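Local atomic coordinates of putative acyl-CoA dehydrogenase (Burkholderia xenovorans, PDB entry 5JSC), a protein that belongs to the acyl-CoA dehydrogenase family of flavoproteins and binds flavin-adenine dinucleotide as a four-chain assembly. Residues A142-S147 and V188-T193. Residues are numbered along the deposited sequence; the frame is centred on the assembly and turned at random.
Sequences AAFALS and VVFART. With FAD (flavin-adenine dinucleotide), chain M.
Phe144 and Ala145 run parallel to Val188 and Val189, and three backbone hydrogen bonds tie residues 143-145, at the edge of the sheet, to strand 186-192: Val188 N to Ala143 O, Ala145 N to Val188 O (2.7 Å) and Phe190 N to Ala145 O, the last one longer at 3.2 Å. Ala145 O also receives a CA-H...O contact from Val189, and it lies in the plane of the Phe190 ring, at its edge. Phe144 and Phe190 form an offset edge-to-face pair, with centroids 5.3 Å apart and planes at 63°. The edge of Phe190 is turned toward the face of Phe144, and Phe190 CE1 comes to 3.5 Å from Phe144 CE1. With CG anti to its backbone N (chi1 -178°), the Phe144 ring reaches Phe190, two residues beyond its bridge partner Val188. Next to this pair, Leu146 sets its CD1 branch against the base of the Phe190 ring, 3.8 Å from CD1 of Phe190. Helix 250-286 closes over this side, where Thr257, Leu258 and Ala254 touch Phe144, Leu146 and Phe190. On the other face, Ala145 CB meets the CG2 branch of Val189 at 4.1 Å, covered by strand 168-179. The outer edge of 144-145 and the two residues after it grip the flavin. Phe144 O accepts an almost straight bond from FAD N3 (174°), Leu146 N and Ser147 N both donate to FAD O2, and Ser147 OG donates to FAD N1 at 2.8 Å. The N-H groups converging on O2, with the hydroxyl at N1, would probably favour negative charge on this end of the flavin. One short edge strand of the middle domain thus joins its beta-sheet to the pyrimidine end of the isoalloxazine, as in the flavin site of acyl-CoA dehydrogenases.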
loop_
_atom_site.group_PDB
_atom_site.type_symbol
_atom_site.label_atom_id
_atom_site.label_comp_id
_atom_site.label_asym_id
_atom_site.label_seq_id
_atom_site.Cartn_x
_atom_site.Cartn_y
_atom_site.Cartn_z
ATOM N N ALA C 142 28.952 -1.945 -26.931
ATOM C CA ALA C 142 29.559 -2.137 -25.619
ATOM C C ALA C 142 28.730 -3.079 -24.757
ATOM O O ALA C 142 27.538 -3.285 -24.990
ATOM C CB ALA C 142 29.717 -0.790 -24.900
ATOM N N ALA C 143 29.380 -3.632 -23.731
ATOM C CA ALA C 143 28.708 -4.502 -22.770
ATOM C C ALA C 143 29.449 -4.461 -21.439
ATOM O O ALA C 143 30.653 -4.197 -21.385
ATOM C CB ALA C 143 28.612 -5.939 -23.291
ATOM N N PHE C 144 28.705 -4.753 -20.375
ATOM C CA PHE C 144 29.130 -4.614 -18.980
ATOM C C PHE C 144 28.897 -5.966 -18.318
ATOM O O PHE C 144 27.745 -6.350 -18.098
ATOM C CB PHE C 144 28.307 -3.508 -18.318
ATOM C CG PHE C 144 28.649 -3.212 -16.879
ATOM C CD1 PHE C 144 29.704 -2.371 -16.561
ATOM C CD2 PHE C 144 27.847 -3.689 -15.843
ATOM C CE1 PHE C 144 29.992 -2.054 -15.245
ATOM C CE2 PHE C 144 28.127 -3.365 -14.518
ATOM C CZ PHE C 144 29.202 -2.549 -14.222
ATOM N N ALA C 145 29.966 -6.706 -18.038
ATOM C CA ALA C 145 29.842 -8.107 -17.603
ATOM C C ALA C 145 30.261 -8.245 -16.136
ATOM O O ALA C 145 31.435 -8.470 -15.814
ATOM C CB ALA C 145 30.657 -9.040 -18.510
ATOM N N LEU C 146 29.273 -8.154 -15.249
ATOM C CA LEU C 146 29.467 -8.181 -13.806
ATOM C C LEU C 146 28.797 -9.380 -13.159
ATOM O O LEU C 146 29.448 -10.126 -12.410
ATOM C CB LEU C 146 28.922 -6.878 -13.194
ATOM C CG LEU C 146 29.109 -6.692 -11.686
ATOM C CD1 LEU C 146 30.594 -6.703 -11.345
ATOM C CD2 LEU C 146 28.437 -5.393 -11.208
ATOM N N SER C 147 27.520 -9.598 -13.452
ATOM C CA SER C 147 26.724 -10.644 -12.815
ATOM C C SER C 147 27.149 -12.045 -13.253
ATOM O O SER C 147 27.601 -12.266 -14.381
ATOM C CB SER C 147 25.247 -10.440 -13.154
ATOM O OG SER C 147 24.811 -9.165 -12.726
ATOM N N VAL C 188 33.343 -5.171 -20.820
ATOM C CA VAL C 188 34.070 -4.820 -19.602
ATOM C C VAL C 188 33.765 -5.914 -18.582
ATOM O O VAL C 188 32.628 -6.048 -18.121
ATOM C CB VAL C 188 33.685 -3.435 -19.072
ATOM C CG1 VAL C 188 34.365 -3.182 -17.737
ATOM C CG2 VAL C 188 34.093 -2.361 -20.065
ATOM N N VAL C 189 34.775 -6.714 -18.240
ATOM C CA VAL C 189 34.604 -7.918 -17.427
ATOM C C VAL C 189 35.260 -7.691 -16.074
ATOM O O VAL C 189 36.425 -7.274 -16.006
ATOM C CB VAL C 189 35.213 -9.155 -18.112
ATOM C CG1 VAL C 189 35.015 -10.409 -17.249
ATOM C CG2 VAL C 189 34.618 -9.361 -19.500
ATOM N N PHE C 190 34.536 -8.005 -15.002
ATOM C CA PHE C 190 35.078 -7.928 -13.651
ATOM C C PHE C 190 35.376 -9.338 -13.177
ATOM O O PHE C 190 34.539 -10.235 -13.322
ATOM C CB PHE C 190 34.107 -7.206 -12.712
ATOM C CG PHE C 190 33.821 -5.801 -13.153
ATOM C CD1 PHE C 190 32.848 -5.549 -14.112
ATOM C CD2 PHE C 190 34.573 -4.745 -12.662
ATOM C CE1 PHE C 190 32.604 -4.258 -14.559
ATOM C CE2 PHE C 190 34.332 -3.448 -13.099
ATOM C CZ PHE C 190 33.347 -3.205 -14.053
ATOM N N ALA C 191 36.582 -9.542 -12.649
ATOM C CA ALA C 191 37.041 -10.884 -12.314
ATOM C C ALA C 191 37.868 -10.833 -11.042
ATOM O O ALA C 191 38.458 -9.804 -10.705
ATOM C CB ALA C 191 37.876 -11.495 -13.456
ATOM N N ARG C 192 37.923 -11.967 -10.343
ATOM C CA ARG C 192 38.678 -12.043 -9.094
ATOM C C ARG C 192 40.152 -12.293 -9.393
ATOM O O ARG C 192 40.524 -13.368 -9.874
ATOM C CB ARG C 192 38.127 -13.134 -8.182
ATOM C CG ARG C 192 38.898 -13.234 -6.866
ATOM C CD ARG C 192 38.153 -14.087 -5.824
ATOM N NE ARG C 192 36.779 -13.608 -5.711
ATOM C CZ ARG C 192 36.414 -12.511 -5.048
ATOM N NH1 ARG C 192 37.309 -11.781 -4.394
ATOM N NH2 ARG C 192 35.142 -12.135 -5.055
ATOM N N THR C 193 40.994 -11.315 -9.078
ATOM C CA THR C 193 42.437 -11.475 -9.188
ATOM C C THR C 193 43.104 -11.810 -7.859
ATOM O O THR C 193 44.257 -12.254 -7.861
ATOM C CB THR C 193 43.068 -10.206 -9.785
ATOM O OG1 THR C 193 42.503 -9.050 -9.154
ATOM C CG2 THR C 193 42.808 -10.136 -11.278
HETATM P PA FAD M . 20.014 -12.501 -6.570
HETATM O O1A FAD M . 21.315 -11.840 -6.309
HETATM O O2A FAD M . 19.926 -14.004 -6.295
HETATM O O5B FAD M . 18.902 -11.731 -5.737
HETATM C C5B FAD M . 17.552 -12.236 -5.720
HETATM C C4B FAD M . 16.730 -11.201 -4.998
HETATM O O4B FAD M . 17.177 -11.120 -3.633
HETATM C C3B FAD M . 16.895 -9.773 -5.500
HETATM O O3B FAD M . 16.151 -9.507 -6.692
HETATM C C2B FAD M . 16.426 -8.960 -4.291
HETATM O O2B FAD M . 15.001 -8.863 -4.290
HETATM C C1B FAD M . 16.882 -9.839 -3.113
HETATM N N9A FAD M . 18.062 -9.366 -2.398
HETATM C C8A FAD M . 19.313 -9.147 -2.913
HETATM N N7A FAD M . 20.208 -8.809 -2.017
HETATM C C5A FAD M . 19.495 -8.801 -0.825
HETATM C C6A FAD M . 19.873 -8.536 0.503
HETATM N N6A FAD M . 21.112 -8.188 0.869
HETATM N N1A FAD M . 18.921 -8.625 1.460
HETATM C C2A FAD M . 17.673 -8.948 1.095
HETATM N N3A FAD M . 17.200 -9.220 -0.126
HETATM C C4A FAD M . 18.170 -9.134 -1.047
HETATM N N1 FAD M . 24.087 -7.987 -15.209
HETATM C C2 FAD M . 25.277 -7.593 -15.759
HETATM O O2 FAD M . 26.365 -7.813 -15.200
HETATM N N3 FAD M . 25.282 -6.947 -16.967
HETATM C C4 FAD M . 24.168 -6.636 -17.721
HETATM O O4 FAD M . 24.291 -6.133 -18.835
HETATM C C4X FAD M . 22.921 -7.023 -17.129
HETATM N N5 FAD M . 21.828 -6.822 -17.811
HETATM C C5X FAD M . 20.651 -7.376 -17.334
HETATM C C6 FAD M . 19.508 -7.306 -18.129
HETATM C C7 FAD M . 18.328 -7.934 -17.747
HETATM C C7M FAD M . 17.130 -7.872 -18.659
HETATM C C8 FAD M . 18.281 -8.633 -16.525
HETATM C C8M FAD M . 17.021 -9.332 -16.075
HETATM C C9 FAD M . 19.414 -8.687 -15.721
HETATM C C9A FAD M . 20.599 -8.073 -16.117
HETATM N N10 FAD M . 21.792 -8.196 -15.373
HETATM C C10 FAD M . 22.977 -7.709 -15.868
HETATM C "C1'" FAD M . 21.782 -8.990 -14.136
HETATM C "C2'" FAD M . 21.197 -8.242 -12.942
HETATM O "O2'" FAD M . 22.073 -7.200 -12.516
HETATM C "C3'" FAD M . 20.979 -9.226 -11.793
HETATM O "O3'" FAD M . 19.927 -10.082 -12.215
HETATM C "C4'" FAD M . 20.607 -8.561 -10.469
HETATM O "O4'" FAD M . 21.756 -7.897 -9.940
HETATM C "C5'" FAD M . 20.072 -9.562 -9.465
HETATM O "O5'" FAD M . 21.066 -10.594 -9.298
HETATM P P FAD M . 20.525 -12.125 -9.356
HETATM O O1P FAD M . 19.696 -12.354 -10.571
HETATM O O2P FAD M . 21.691 -13.051 -9.192
HETATM O O3P FAD M . 19.579 -12.255 -8.079
#